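Local coordinates for glucokinase (Streptomyces griseus, PDB 3VGM), which probably catalyses the ATP-dependent phosphorylation of D-glucose to D-glucose 6-phosphate, as a zinc-containing member of the ROK family, at residues A65-D70 with F149-E154; L130-G135 with S180-V185; F155-V160 with Q172-Q177; E235-A240 with D271-S276; L250-A255 with E285-A290. All coordinates share one frame; numbering follows the deposited sequence.

Contact 1. Residues A65-D70 with F149-E154; sequences AGYVDD and FGVAAE. With K (potassium ion), chain D; BGC (beta-D-glucopyranose), chain B.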
# COMPACT_ATOMS: atom_id res chain seq x y z
N ALA A 65 26.15 -14.41 0.11
CA ALA A 65 24.77 -13.90 0.05
C ALA A 65 23.81 -15.09 -0.02
O ALA A 65 24.08 -16.08 -0.70
CB ALA A 65 24.56 -12.97 -1.18
N GLY A 66 22.70 -15.03 0.70
CA GLY A 66 21.70 -16.10 0.64
C GLY A 66 21.51 -16.75 1.99
O GLY A 66 22.04 -16.27 3.01
N TYR A 67 20.75 -17.84 2.02
CA TYR A 67 20.31 -18.42 3.28
C TYR A 67 21.30 -19.51 3.61
O TYR A 67 21.47 -20.47 2.83
CB TYR A 67 18.87 -18.97 3.18
CG TYR A 67 17.95 -18.15 2.32
CD1 TYR A 67 17.95 -16.75 2.40
CD2 TYR A 67 17.07 -18.76 1.42
CE1 TYR A 67 17.12 -15.98 1.58
CE2 TYR A 67 16.22 -18.01 0.61
CZ TYR A 67 16.26 -16.61 0.69
OH TYR A 67 15.47 -15.85 -0.14
N VAL A 68 21.97 -19.38 4.74
CA VAL A 68 23.00 -20.35 5.16
C VAL A 68 22.42 -21.10 6.35
O VAL A 68 21.75 -20.49 7.19
CB VAL A 68 24.29 -19.61 5.56
CG1 VAL A 68 25.33 -20.58 6.12
CG2 VAL A 68 24.87 -18.90 4.32
N ASP A 69 22.62 -22.42 6.40
CA ASP A 69 22.04 -23.22 7.50
C ASP A 69 22.70 -22.98 8.88
O ASP A 69 23.75 -22.34 8.98
CB ASP A 69 22.02 -24.71 7.14
CG ASP A 69 23.37 -25.38 7.27
OD1 ASP A 69 23.35 -26.61 7.49
OD2 ASP A 69 24.46 -24.75 7.14
N ASP A 70 22.09 -23.53 9.93
CA ASP A 70 22.57 -23.28 11.29
C ASP A 70 23.83 -24.07 11.61
O ASP A 70 24.53 -23.76 12.58
CB ASP A 70 21.47 -23.64 12.30
CG ASP A 70 20.99 -25.07 12.15
OD1 ASP A 70 20.42 -25.43 11.09
OD2 ASP A 70 21.18 -25.85 13.10
N PHE A 149 17.27 -22.19 12.32
CA PHE A 149 17.69 -22.86 11.09
C PHE A 149 18.78 -22.10 10.31
O PHE A 149 19.13 -22.50 9.20
CB PHE A 149 16.46 -23.14 10.20
CG PHE A 149 15.36 -23.91 10.91
CD1 PHE A 149 15.52 -25.26 11.22
CD2 PHE A 149 14.16 -23.26 11.28
CE1 PHE A 149 14.48 -25.99 11.86
CE2 PHE A 149 13.14 -23.97 11.91
CZ PHE A 149 13.31 -25.33 12.20
N GLY A 150 19.32 -21.02 10.90
CA GLY A 150 20.47 -20.31 10.31
C GLY A 150 20.04 -19.10 9.51
O GLY A 150 20.88 -18.29 9.08
N VAL A 151 18.74 -18.95 9.30
CA VAL A 151 18.23 -17.97 8.31
C VAL A 151 17.61 -16.69 8.90
O VAL A 151 16.79 -16.02 8.23
CB VAL A 151 17.21 -18.65 7.31
CG1 VAL A 151 16.92 -17.74 6.13
CG2 VAL A 151 17.77 -19.98 6.81
N ALA A 152 18.01 -16.33 10.12
CA ALA A 152 17.54 -15.08 10.72
C ALA A 152 18.13 -13.88 9.99
O ALA A 152 19.10 -14.03 9.20
CB ALA A 152 17.93 -15.03 12.20
N ALA A 153 17.58 -12.70 10.28
CA ALA A 153 18.09 -11.43 9.75
C ALA A 153 18.11 -11.42 8.22
O ALA A 153 19.02 -10.82 7.60
CB ALA A 153 19.51 -11.09 10.34
N GLU A 154 17.11 -12.05 7.60
CA GLU A 154 16.84 -11.74 6.18
C GLU A 154 16.01 -10.45 6.07
O GLU A 154 14.87 -10.45 5.57
CB GLU A 154 16.16 -12.92 5.46
CG GLU A 154 17.22 -14.02 5.08
CD GLU A 154 18.26 -13.50 4.08
OE1 GLU A 154 17.90 -12.70 3.19
OE2 GLU A 154 19.45 -13.91 4.16
K K D . 21.59 -12.05 7.63
C2 BGC B . 19.97 -11.90 0.50
C3 BGC B . 20.77 -11.89 1.80
C4 BGC B . 22.05 -11.05 1.69
C5 BGC B . 21.75 -9.69 1.04
C6 BGC B . 23.04 -8.88 0.81
C1 BGC B . 19.79 -10.44 0.06
O1 BGC B . 19.08 -10.37 -1.13
O2 BGC B . 18.70 -12.53 0.69
O3 BGC B . 21.06 -13.20 2.24
O4 BGC B . 22.63 -10.87 2.98
O5 BGC B . 21.09 -9.90 -0.21
O6 BGC B . 23.88 -9.60 -0.08
O HOH W 1 21.45 -17.24 6.53
O HOH W 2 18.70 -25.11 8.36
O HOH W 3 20.51 -14.48 6.71
O HOH W 4 21.07 -10.66 5.29
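In the glucose site of this actin-like kinase fold, Tyr67 and Glu154 meet where the strand 67-68 region faces the loop 149-154. The Tyr67 ring turns its edge to the carboxylate, with CE1 3.7 Å from Glu154 OE1 and the two planes 75° apart. A bend at chi2 (-64°) directs the Glu154 carboxylate at the sugar, where OE1 accepts from glucose O2 and OE2 from O3, each at 2.6 Å; Gly66 N donates to the same O3 (2.9 Å). A carboxylate suits the place because its two oxygens span neighbouring hydroxyls. Beside it, Ala153 O binds the potassium ion, together with Asn104, Asn107 and Gly136. Farther out, Val151 CG1 packs on Tyr67 CB at 3.7 Å. Gly150 must lack a side chain, since a CB would collide with Val68 O and the backbone of Asp69. At the far end a water donates to both Phe149 O (2.8 Å) and Asp70 OD1 (3.2 Å).

Contact 2. Residues L130-G135 with S180-V185; sequences LGTGLG and SGRALV. With BGC (beta-D-glucopyranose), chain B.
Gly181 N donates to Gly131 O at 2.7 Å, a short backbone bond. Glycine suits position 181, because a CB there would press tightly against that oxygen. Beside the bond, Thr132 lies against Arg182. With chi1 at -56° the methyl CG2 points away from the threonine's own N and hangs over one face of the guanidinium, toward its rim, 3.6 Å from Arg182 NE. Thr132 O lies over the same face, 2.9 Å from Arg182 NH1, but the angle is too poor for a hydrogen bond. The loop 131-133 turns the hairpin between strands 125-130 and 134-140, in the place of the phosphate-2 loop of actin-like ATPases; its glycine-rich sequence is consistent with that role. Gly133 and Gly135 also keep space for glucose, as a CB on either would clash with the sugar. In the next shell Ser180 is the N-cap of helix 181-194. Its OG accepts weakly from Arg182 N (3.2 Å) and Ala183 N (3.5 Å), and it is held more firmly by Glu176 O. Behind the loop, Leu134 packs on Phe155 and Trp175, while its N donates to Glu176 OE1.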
# COMPACT_ATOMS: atom_id res chain seq x y z
N LEU A 130 22.95 -1.70 3.20
CA LEU A 130 22.24 -1.20 2.03
C LEU A 130 23.18 -1.24 0.84
O LEU A 130 24.00 -0.33 0.65
CB LEU A 130 21.78 0.25 2.29
CG LEU A 130 20.92 0.43 3.56
CD1 LEU A 130 20.62 1.91 3.83
CD2 LEU A 130 19.60 -0.38 3.48
N GLY A 131 23.11 -2.32 0.06
CA GLY A 131 24.01 -2.50 -1.08
C GLY A 131 23.20 -2.83 -2.30
O GLY A 131 22.07 -2.38 -2.44
N THR A 132 23.74 -3.65 -3.19
CA THR A 132 22.93 -4.12 -4.31
C THR A 132 21.70 -4.88 -3.80
O THR A 132 20.59 -4.67 -4.31
CB THR A 132 23.77 -4.98 -5.25
OG1 THR A 132 24.89 -4.19 -5.67
CG2 THR A 132 22.95 -5.38 -6.48
N GLY A 133 21.91 -5.72 -2.79
CA GLY A 133 20.84 -6.36 -2.04
C GLY A 133 20.78 -5.70 -0.67
O GLY A 133 21.62 -4.86 -0.33
N LEU A 134 19.78 -6.08 0.13
CA LEU A 134 19.68 -5.49 1.45
C LEU A 134 19.82 -6.64 2.44
O LEU A 134 19.10 -7.62 2.33
CB LEU A 134 18.31 -4.79 1.61
CG LEU A 134 18.21 -3.83 2.79
CD1 LEU A 134 16.98 -2.90 2.57
CD2 LEU A 134 18.08 -4.58 4.11
N GLY A 135 20.76 -6.54 3.36
CA GLY A 135 20.92 -7.59 4.36
C GLY A 135 21.13 -6.99 5.73
O GLY A 135 21.10 -5.76 5.92
N SER A 180 17.40 -0.66 -1.32
CA SER A 180 18.70 -1.10 -1.82
C SER A 180 19.21 -0.19 -2.94
O SER A 180 18.49 0.71 -3.40
CB SER A 180 18.61 -2.52 -2.36
OG SER A 180 17.94 -2.48 -3.61
N GLY A 181 20.43 -0.45 -3.40
CA GLY A 181 20.99 0.28 -4.56
C GLY A 181 20.16 0.13 -5.82
O GLY A 181 20.08 1.08 -6.61
N ARG A 182 19.54 -1.03 -6.02
CA ARG A 182 18.66 -1.20 -7.19
C ARG A 182 17.41 -0.30 -7.12
O ARG A 182 16.96 0.23 -8.16
CB ARG A 182 18.24 -2.66 -7.36
CG ARG A 182 19.46 -3.62 -7.68
CD ARG A 182 18.93 -4.98 -8.22
NE ARG A 182 19.67 -6.17 -7.74
CZ ARG A 182 19.50 -6.77 -6.54
NH1 ARG A 182 18.63 -6.30 -5.63
NH2 ARG A 182 20.24 -7.84 -6.24
N ALA A 183 16.88 -0.09 -5.92
CA ALA A 183 15.78 0.88 -5.75
C ALA A 183 16.25 2.29 -6.04
O ALA A 183 15.53 3.08 -6.68
CB ALA A 183 15.18 0.79 -4.32
N LEU A 184 17.44 2.64 -5.53
CA LEU A 184 17.99 3.97 -5.81
C LEU A 184 17.98 4.27 -7.32
O LEU A 184 17.55 5.35 -7.75
CB LEU A 184 19.43 4.08 -5.26
CG LEU A 184 20.12 5.45 -5.43
CD1 LEU A 184 19.45 6.50 -4.52
CD2 LEU A 184 21.62 5.31 -5.09
N VAL A 185 18.44 3.29 -8.11
CA VAL A 185 18.51 3.43 -9.57
C VAL A 185 17.10 3.57 -10.17
O VAL A 185 16.87 4.42 -11.04
CB VAL A 185 19.32 2.27 -10.19
CG1 VAL A 185 19.17 2.21 -11.71
CG2 VAL A 185 20.83 2.38 -9.78
C2 BGC B . 19.97 -11.90 0.50
C3 BGC B . 20.77 -11.89 1.80
C4 BGC B . 22.05 -11.05 1.69
C5 BGC B . 21.75 -9.69 1.04
C6 BGC B . 23.04 -8.88 0.81
C1 BGC B . 19.79 -10.44 0.06
O1 BGC B . 19.08 -10.37 -1.13
O2 BGC B . 18.70 -12.53 0.69
O3 BGC B . 21.06 -13.20 2.24
O4 BGC B . 22.63 -10.87 2.98
O5 BGC B . 21.09 -9.90 -0.21
O6 BGC B . 23.88 -9.60 -0.08

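Contact 3. Residues F155-V160 with Q172-Q177; sequences FGHIRV and QGCWEQ. With ZN (zinc ion), chain C; BGC (beta-D-glucopyranose), chain B.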
# COMPACT_ATOMS: atom_id res chain seq x y z
N PHE A 155 16.59 -9.36 6.57
CA PHE A 155 15.91 -8.05 6.58
C PHE A 155 15.46 -7.58 5.20
O PHE A 155 14.46 -6.87 5.09
CB PHE A 155 16.85 -6.98 7.14
CG PHE A 155 17.25 -7.23 8.58
CD1 PHE A 155 16.35 -7.72 9.49
CD2 PHE A 155 18.52 -6.93 9.02
CE1 PHE A 155 16.72 -7.93 10.85
CE2 PHE A 155 18.89 -7.13 10.38
CZ PHE A 155 17.99 -7.63 11.28
N GLY A 156 16.21 -7.94 4.17
CA GLY A 156 15.85 -7.51 2.83
C GLY A 156 14.51 -8.04 2.37
O GLY A 156 13.92 -7.47 1.46
N HIS A 157 14.02 -9.12 2.99
CA HIS A 157 12.80 -9.76 2.51
C HIS A 157 11.62 -9.70 3.46
O HIS A 157 10.66 -10.47 3.33
CB HIS A 157 13.15 -11.19 2.02
CG HIS A 157 14.29 -11.18 1.05
ND1 HIS A 157 14.15 -10.68 -0.23
CD2 HIS A 157 15.61 -11.47 1.20
CE1 HIS A 157 15.32 -10.74 -0.86
NE2 HIS A 157 16.23 -11.19 0.00
N ILE A 158 11.66 -8.75 4.40
CA ILE A 158 10.42 -8.42 5.12
C ILE A 158 9.53 -7.59 4.18
O ILE A 158 10.03 -6.76 3.40
CB ILE A 158 10.69 -7.66 6.44
CG1 ILE A 158 11.37 -6.33 6.17
CG2 ILE A 158 11.54 -8.52 7.38
CD1 ILE A 158 11.51 -5.41 7.42
N ARG A 159 8.21 -7.82 4.24
CA ARG A 159 7.30 -7.15 3.34
C ARG A 159 6.98 -5.75 3.86
O ARG A 159 6.33 -5.60 4.87
CB ARG A 159 5.99 -7.94 3.19
CG ARG A 159 5.10 -7.36 2.08
CD ARG A 159 3.79 -8.16 1.93
NE ARG A 159 2.92 -7.89 3.07
CZ ARG A 159 1.68 -8.36 3.20
NH1 ARG A 159 1.14 -9.10 2.24
NH2 ARG A 159 0.98 -8.06 4.28
N VAL A 160 7.41 -4.73 3.15
CA VAL A 160 7.08 -3.36 3.55
C VAL A 160 5.96 -2.79 2.72
O VAL A 160 5.31 -1.82 3.15
CB VAL A 160 8.33 -2.42 3.54
CG1 VAL A 160 9.33 -2.90 4.58
CG2 VAL A 160 8.97 -2.27 2.13
N GLN A 172 6.86 -10.71 -2.89
CA GLN A 172 6.49 -9.35 -3.28
C GLN A 172 6.66 -8.37 -2.15
O GLN A 172 6.36 -8.69 -0.99
CB GLN A 172 5.00 -9.28 -3.63
CG GLN A 172 4.69 -9.66 -5.06
CD GLN A 172 3.19 -9.55 -5.32
OE1 GLN A 172 2.50 -10.57 -5.35
NE2 GLN A 172 2.68 -8.32 -5.50
N GLY A 173 7.04 -7.15 -2.52
CA GLY A 173 6.95 -6.00 -1.58
C GLY A 173 8.08 -5.94 -0.58
O GLY A 173 7.96 -5.22 0.41
N CYS A 174 9.15 -6.71 -0.82
CA CYS A 174 10.32 -6.77 0.07
C CYS A 174 11.04 -5.43 0.26
O CYS A 174 11.20 -4.63 -0.68
CB CYS A 174 11.33 -7.79 -0.49
SG CYS A 174 10.59 -9.44 -0.54
N TRP A 175 11.55 -5.22 1.48
CA TRP A 175 12.29 -3.99 1.82
C TRP A 175 13.43 -3.74 0.82
O TRP A 175 13.68 -2.61 0.43
CB TRP A 175 12.85 -4.12 3.24
CG TRP A 175 13.32 -2.84 3.86
CD1 TRP A 175 12.99 -1.56 3.51
CD2 TRP A 175 14.19 -2.75 4.99
NE1 TRP A 175 13.64 -0.66 4.34
CE2 TRP A 175 14.37 -1.37 5.26
CE3 TRP A 175 14.82 -3.71 5.82
CZ2 TRP A 175 15.16 -0.91 6.31
CZ3 TRP A 175 15.64 -3.25 6.86
CH2 TRP A 175 15.77 -1.86 7.12
N GLU A 176 14.07 -4.81 0.35
CA GLU A 176 15.16 -4.72 -0.61
C GLU A 176 14.73 -4.07 -1.93
O GLU A 176 15.55 -3.43 -2.58
CB GLU A 176 15.68 -6.15 -0.89
CG GLU A 176 16.66 -6.28 -2.04
CD GLU A 176 17.31 -7.66 -2.04
OE1 GLU A 176 18.08 -7.93 -1.10
OE2 GLU A 176 17.02 -8.45 -2.95
N GLN A 177 13.45 -4.19 -2.30
CA GLN A 177 12.95 -3.55 -3.52
C GLN A 177 12.81 -2.03 -3.38
O GLN A 177 12.63 -1.36 -4.39
CB GLN A 177 11.60 -4.14 -3.94
CG GLN A 177 11.73 -5.61 -4.44
CD GLN A 177 12.82 -5.77 -5.49
OE1 GLN A 177 12.83 -5.03 -6.48
NE2 GLN A 177 13.75 -6.74 -5.29
ZN ZN C . 12.44 -10.55 -1.36
C2 BGC B . 19.97 -11.90 0.50
C3 BGC B . 20.77 -11.89 1.80
C4 BGC B . 22.05 -11.05 1.69
C5 BGC B . 21.75 -9.69 1.04
C6 BGC B . 23.04 -8.88 0.81
C1 BGC B . 19.79 -10.44 0.06
O1 BGC B . 19.08 -10.37 -1.13
O2 BGC B . 18.70 -12.53 0.69
O3 BGC B . 21.06 -13.20 2.24
O4 BGC B . 22.63 -10.87 2.98
O5 BGC B . 21.09 -9.90 -0.21
O6 BGC B . 23.88 -9.60 -0.08
O HOH W 5 8.06 -9.83 1.35
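His157 and Glu176 lie side by side and point the same way, with ring and carboxylate planes 72° apart, and both end at the anomeric side of glucose. The imidazole is used at two corners: ND1 binds zinc at 2.1 Å, while NE2 donates to glucose O2 (2.9 Å) and O1 (3.2 Å). Histidine suits this double task, and the metal fixes its rotation. Glu176, extended beyond CG, brings OE1 to accept from O1 at 2.6 Å. Cys174 SG, itself 2.3 Å from zinc, sits at the edge of the His157 ring and in its plane. Trp175 CG is anti to N (chi1 -165°), which sends the indole into the core. Its CE3 edge meets Phe155 O in plane (3.3 Å), Ile158 runs alongside, Val160 CG1 comes in obliquely near Trp175 CB and CD1, and NE1 donates to Trp239 O of helix 227-251. An alanine here would probably leave Trp239 O without its indole donor and open a gap between Phe155, Ile158 and Val160. The backbones are clamped by Glu176 N to Gly156 O, Trp175 N to Ile158 O (2.9 Å) and Val160 N to Gly173 O (2.8 Å), the last at a glycine with positive phi. Together with Cys167 and Cys169, His157 and Cys174 complete the four-ligand, one-histidine, three-cysteine zinc site of the ROK family, here separated from the sugar by the His157 ring.

Contact 4. Residues E235-A240 with D271-S276; sequences ELARWA and DPIRKS
Ala237 CB presses against Pro272 CB at 3.5 Å, tighter than ordinary van der Waals contact, and the smallness of alanine is what lets the two helices come so near. Ile273 lies next to it. Its chi1 of -70° sets CG1 beside the backbone N, 3.8 Å from Ala237 CB, and chi2 at 175° stretches the chain out so that CD1 reaches Ala240 CB (3.9 Å). The isoleucine thus spans two alanines one turn apart on the facing helix. The segments 235-240 and 271-276 of helices 227-251 and 267-280 cross at -44°, their axes 7.7 Å apart at closest. The second is the connecting helix of a beta-alpha-beta crossover between the parallel strands 255-259 and 291-294, and Ala240 and Ile273 both rest on Leu130 of the adjoining strand 125-130. Pro272, having no N-H, leaves helix 267-280 kinked at this point. At the next turn Ser276 holds OG opposite its own carbonyl carbon, 3.4 Å from Arg238 CA, and the aliphatic CG of Arg238 passes 3.7 Å from the same oxygen. A small residue is needed where the backbones are this close. Beyond CG, Arg238 packs against Arg238 of the fourth subunit.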
# COMPACT_ATOMS: atom_id res chain seq x y z
N GLU A 235 14.26 9.66 -1.34
CA GLU A 235 13.23 8.66 -1.48
C GLU A 235 13.68 7.33 -0.85
O GLU A 235 12.92 6.69 -0.09
CB GLU A 235 12.86 8.49 -2.96
CG GLU A 235 11.70 7.52 -3.19
CD GLU A 235 10.99 7.77 -4.53
OE1 GLU A 235 11.39 8.68 -5.31
OE2 GLU A 235 10.01 7.05 -4.80
N LEU A 236 14.92 6.93 -1.13
CA LEU A 236 15.47 5.69 -0.55
C LEU A 236 15.52 5.83 0.98
O LEU A 236 15.15 4.90 1.73
CB LEU A 236 16.88 5.39 -1.11
CG LEU A 236 17.56 4.13 -0.55
CD1 LEU A 236 18.42 3.45 -1.59
CD2 LEU A 236 18.40 4.44 0.72
N ALA A 237 15.92 7.01 1.45
CA ALA A 237 16.09 7.25 2.89
C ALA A 237 14.79 7.12 3.66
O ALA A 237 14.80 6.68 4.82
CB ALA A 237 16.73 8.63 3.16
N ARG A 238 13.68 7.49 3.03
CA ARG A 238 12.38 7.34 3.68
C ARG A 238 12.09 5.86 3.94
O ARG A 238 11.63 5.51 5.02
CB ARG A 238 11.26 7.97 2.85
CG ARG A 238 11.28 9.52 2.94
CD ARG A 238 10.02 10.12 2.32
NE ARG A 238 10.00 10.05 0.85
CZ ARG A 238 10.58 10.94 0.05
NH1 ARG A 238 11.27 11.96 0.55
NH2 ARG A 238 10.47 10.81 -1.27
N TRP A 239 12.37 5.01 2.95
CA TRP A 239 12.15 3.56 3.13
C TRP A 239 13.14 2.99 4.13
O TRP A 239 12.76 2.16 4.95
CB TRP A 239 12.27 2.81 1.79
CG TRP A 239 11.11 3.14 0.85
CD1 TRP A 239 11.15 3.96 -0.24
CD2 TRP A 239 9.76 2.70 0.97
NE1 TRP A 239 9.91 4.04 -0.83
CE2 TRP A 239 9.03 3.26 -0.11
CE3 TRP A 239 9.08 1.85 1.86
CZ2 TRP A 239 7.65 3.03 -0.32
CZ3 TRP A 239 7.67 1.59 1.63
CH2 TRP A 239 6.99 2.20 0.56
N ALA A 240 14.41 3.40 4.03
CA ALA A 240 15.42 2.86 4.93
C ALA A 240 15.12 3.26 6.39
O ALA A 240 15.20 2.43 7.29
CB ALA A 240 16.82 3.36 4.52
N ASP A 271 21.86 11.21 7.19
CA ASP A 271 21.06 12.21 7.88
C ASP A 271 19.56 12.06 7.56
O ASP A 271 18.74 12.02 8.50
CB ASP A 271 21.58 13.63 7.61
CG ASP A 271 20.74 14.70 8.29
OD1 ASP A 271 20.77 14.80 9.55
OD2 ASP A 271 20.07 15.45 7.56
N PRO A 272 19.18 11.98 6.26
CA PRO A 272 17.75 11.69 6.00
C PRO A 272 17.25 10.36 6.53
O PRO A 272 16.07 10.26 6.93
CB PRO A 272 17.63 11.75 4.46
CG PRO A 272 18.99 11.80 3.94
CD PRO A 272 19.87 12.39 5.02
N ILE A 273 18.11 9.34 6.55
CA ILE A 273 17.72 8.07 7.19
C ILE A 273 17.37 8.31 8.67
O ILE A 273 16.34 7.85 9.15
CB ILE A 273 18.79 6.95 7.02
CG1 ILE A 273 18.84 6.50 5.55
CG2 ILE A 273 18.50 5.77 7.98
CD1 ILE A 273 19.97 5.46 5.30
N ARG A 274 18.22 9.05 9.37
CA ARG A 274 17.93 9.36 10.78
C ARG A 274 16.62 10.14 10.92
O ARG A 274 15.86 9.89 11.86
CB ARG A 274 19.07 10.17 11.41
CG ARG A 274 20.35 9.33 11.60
CD ARG A 274 21.43 10.17 12.34
NE ARG A 274 22.65 9.38 12.48
CZ ARG A 274 23.77 9.57 11.76
NH1 ARG A 274 23.85 10.58 10.91
NH2 ARG A 274 24.82 8.78 11.94
N LYS A 275 16.38 11.11 10.04
CA LYS A 275 15.15 11.91 10.15
C LYS A 275 13.90 11.04 9.97
O LYS A 275 12.88 11.26 10.65
CB LYS A 275 15.15 13.04 9.13
CG LYS A 275 16.14 14.14 9.50
CD LYS A 275 16.25 15.14 8.38
CE LYS A 275 17.04 16.32 8.85
NZ LYS A 275 17.53 17.11 7.70
N SER A 276 13.95 10.09 9.04
CA SER A 276 12.81 9.20 8.81
C SER A 276 12.65 8.21 9.94
O SER A 276 11.52 7.89 10.34
CB SER A 276 12.97 8.43 7.47
OG SER A 276 12.49 9.31 6.46

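Contact 5. Residues L250-A255 with E285-A290; sequences LFDPSA and EWRPHA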
# COMPACT_ATOMS: atom_id res chain seq x y z
N LEU A 250 10.79 -4.08 16.92
CA LEU A 250 11.03 -5.53 17.05
C LEU A 250 12.12 -5.85 18.05
O LEU A 250 11.91 -6.62 18.99
CB LEU A 250 11.34 -6.15 15.68
CG LEU A 250 10.18 -6.09 14.65
CD1 LEU A 250 10.70 -5.99 13.21
CD2 LEU A 250 9.32 -7.29 14.77
N PHE A 251 13.30 -5.25 17.85
CA PHE A 251 14.48 -5.64 18.62
C PHE A 251 14.88 -4.67 19.74
O PHE A 251 15.59 -5.07 20.66
CB PHE A 251 15.68 -5.73 17.69
CG PHE A 251 15.58 -6.82 16.70
CD1 PHE A 251 15.91 -8.12 17.07
CD2 PHE A 251 15.18 -6.56 15.41
CE1 PHE A 251 15.87 -9.15 16.14
CE2 PHE A 251 15.10 -7.60 14.47
CZ PHE A 251 15.44 -8.90 14.85
N ASP A 252 14.45 -3.42 19.62
CA ASP A 252 14.80 -2.35 20.58
C ASP A 252 16.31 -2.34 20.94
O ASP A 252 16.66 -2.41 22.11
CB ASP A 252 13.96 -2.47 21.86
CG ASP A 252 14.10 -1.26 22.79
OD1 ASP A 252 14.15 -0.11 22.28
OD2 ASP A 252 14.12 -1.45 24.03
N PRO A 253 17.20 -2.26 19.93
CA PRO A 253 18.64 -2.35 20.23
C PRO A 253 19.19 -1.05 20.82
O PRO A 253 18.51 -0.02 20.79
CB PRO A 253 19.26 -2.59 18.84
CG PRO A 253 18.35 -1.80 17.92
CD PRO A 253 16.94 -1.93 18.51
N SER A 254 20.41 -1.11 21.35
CA SER A 254 21.16 0.08 21.74
C SER A 254 21.43 0.97 20.51
O SER A 254 21.40 2.21 20.58
CB SER A 254 22.52 -0.41 22.30
OG SER A 254 23.05 0.60 23.11
N ALA A 255 21.74 0.32 19.39
CA ALA A 255 22.20 1.04 18.19
C ALA A 255 21.91 0.24 16.95
O ALA A 255 21.89 -0.99 16.99
CB ALA A 255 23.75 1.27 18.26
N GLU A 285 8.11 9.58 21.69
CA GLU A 285 7.99 10.57 22.76
C GLU A 285 8.37 9.99 24.15
O GLU A 285 8.82 10.72 25.04
CB GLU A 285 6.58 11.16 22.77
CG GLU A 285 6.38 12.23 23.83
CD GLU A 285 5.09 13.00 23.67
OE1 GLU A 285 4.21 12.60 22.86
OE2 GLU A 285 4.95 14.00 24.38
N TRP A 286 8.17 8.68 24.32
CA TRP A 286 8.20 8.05 25.65
C TRP A 286 9.36 7.09 25.89
O TRP A 286 9.65 6.75 27.05
CB TRP A 286 6.88 7.28 25.85
CG TRP A 286 5.71 8.10 25.47
CD1 TRP A 286 4.88 7.92 24.39
CD2 TRP A 286 5.24 9.26 26.16
NE1 TRP A 286 3.90 8.89 24.39
CE2 TRP A 286 4.11 9.73 25.45
CE3 TRP A 286 5.67 9.95 27.30
CZ2 TRP A 286 3.39 10.87 25.86
CZ3 TRP A 286 4.96 11.08 27.71
CH2 TRP A 286 3.83 11.53 26.98
N ARG A 287 9.98 6.61 24.81
CA ARG A 287 11.00 5.59 24.90
C ARG A 287 12.35 6.18 24.47
O ARG A 287 12.38 7.13 23.67
CB ARG A 287 10.63 4.40 23.98
CG ARG A 287 10.92 4.72 22.48
CD ARG A 287 10.28 3.79 21.51
NE ARG A 287 11.04 2.56 21.42
CZ ARG A 287 10.74 1.57 20.60
NH1 ARG A 287 11.50 0.47 20.61
NH2 ARG A 287 9.66 1.66 19.79
N PRO A 288 13.47 5.59 24.94
CA PRO A 288 14.79 6.03 24.43
C PRO A 288 14.98 5.70 22.95
O PRO A 288 14.45 4.70 22.46
CB PRO A 288 15.78 5.25 25.29
CG PRO A 288 15.01 4.96 26.60
CD PRO A 288 13.61 4.66 26.08
N HIS A 289 15.71 6.55 22.23
CA HIS A 289 15.98 6.32 20.82
C HIS A 289 17.29 5.59 20.62
O HIS A 289 18.34 6.04 21.13
CB HIS A 289 16.10 7.65 20.07
CG HIS A 289 14.83 8.44 20.03
ND1 HIS A 289 14.57 9.35 19.04
CD2 HIS A 289 13.74 8.42 20.84
CE1 HIS A 289 13.39 9.91 19.26
NE2 HIS A 289 12.86 9.35 20.34
N ALA A 290 17.25 4.51 19.86
CA ALA A 290 18.48 3.86 19.45
C ALA A 290 19.37 4.87 18.71
O ALA A 290 18.87 5.74 17.98
CB ALA A 290 18.18 2.66 18.52
O HOH W 6 13.44 2.25 23.16
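Where the end of helix 227-251 and the loop 285-290 lead into the parallel strands 255-259 and 291-294 of the second actin-like domain, Arg287 reaches across to Asp252. From CB the chain starts in the crowded position between backbone N and carbonyl carbon (chi1 77°) and bends at chi3. NE then donates to a water (3.0 Å), which in turn donates to Asp252 OD1 (2.6 Å) and Pro288 O (2.7 Å). NH1 makes the salt bridge to Asp252 OD1 at 3.2 Å; the bond is straight (167°) and lies in the guanidinium plane, but meets the carboxylate from above its plane. NH1 also donates to Ala248 O, and NH2 to Ile282 O. A leucine in its place would probably leave Asp252 OD1 without its charged mate and those carbonyls without their donors. Asp252 OD2 accepts from Phe149 N and Val151 N of the second subunit, so the pair lies at this interface, where Arg287 packs on that Val151. Farther along, small Ala290 fits closely, its CB 3.5 Å from Pro253 O.

Overall arrangement
From the N terminus, contact 1 comes first, linking the chain just after strand 57-64 of the first domain to a loop of the second and closing a loop of 78 residues across the sugar cleft. Contact 2 crosses it: its segment 130-135 lies inside that loop and its segment 180-185 beyond it. Contact 3 opens directly where contact 1 ends and is nested inside the loop of contact 2; these three line the glucose site. Contacts 4 and 5 follow in series and cross each other, both using helix 227-251. Contact 4 joins that helix to 267-280 and touches contacts 2 and 3, whereas contact 5 meets contact 3 through Phe251 and Phe155.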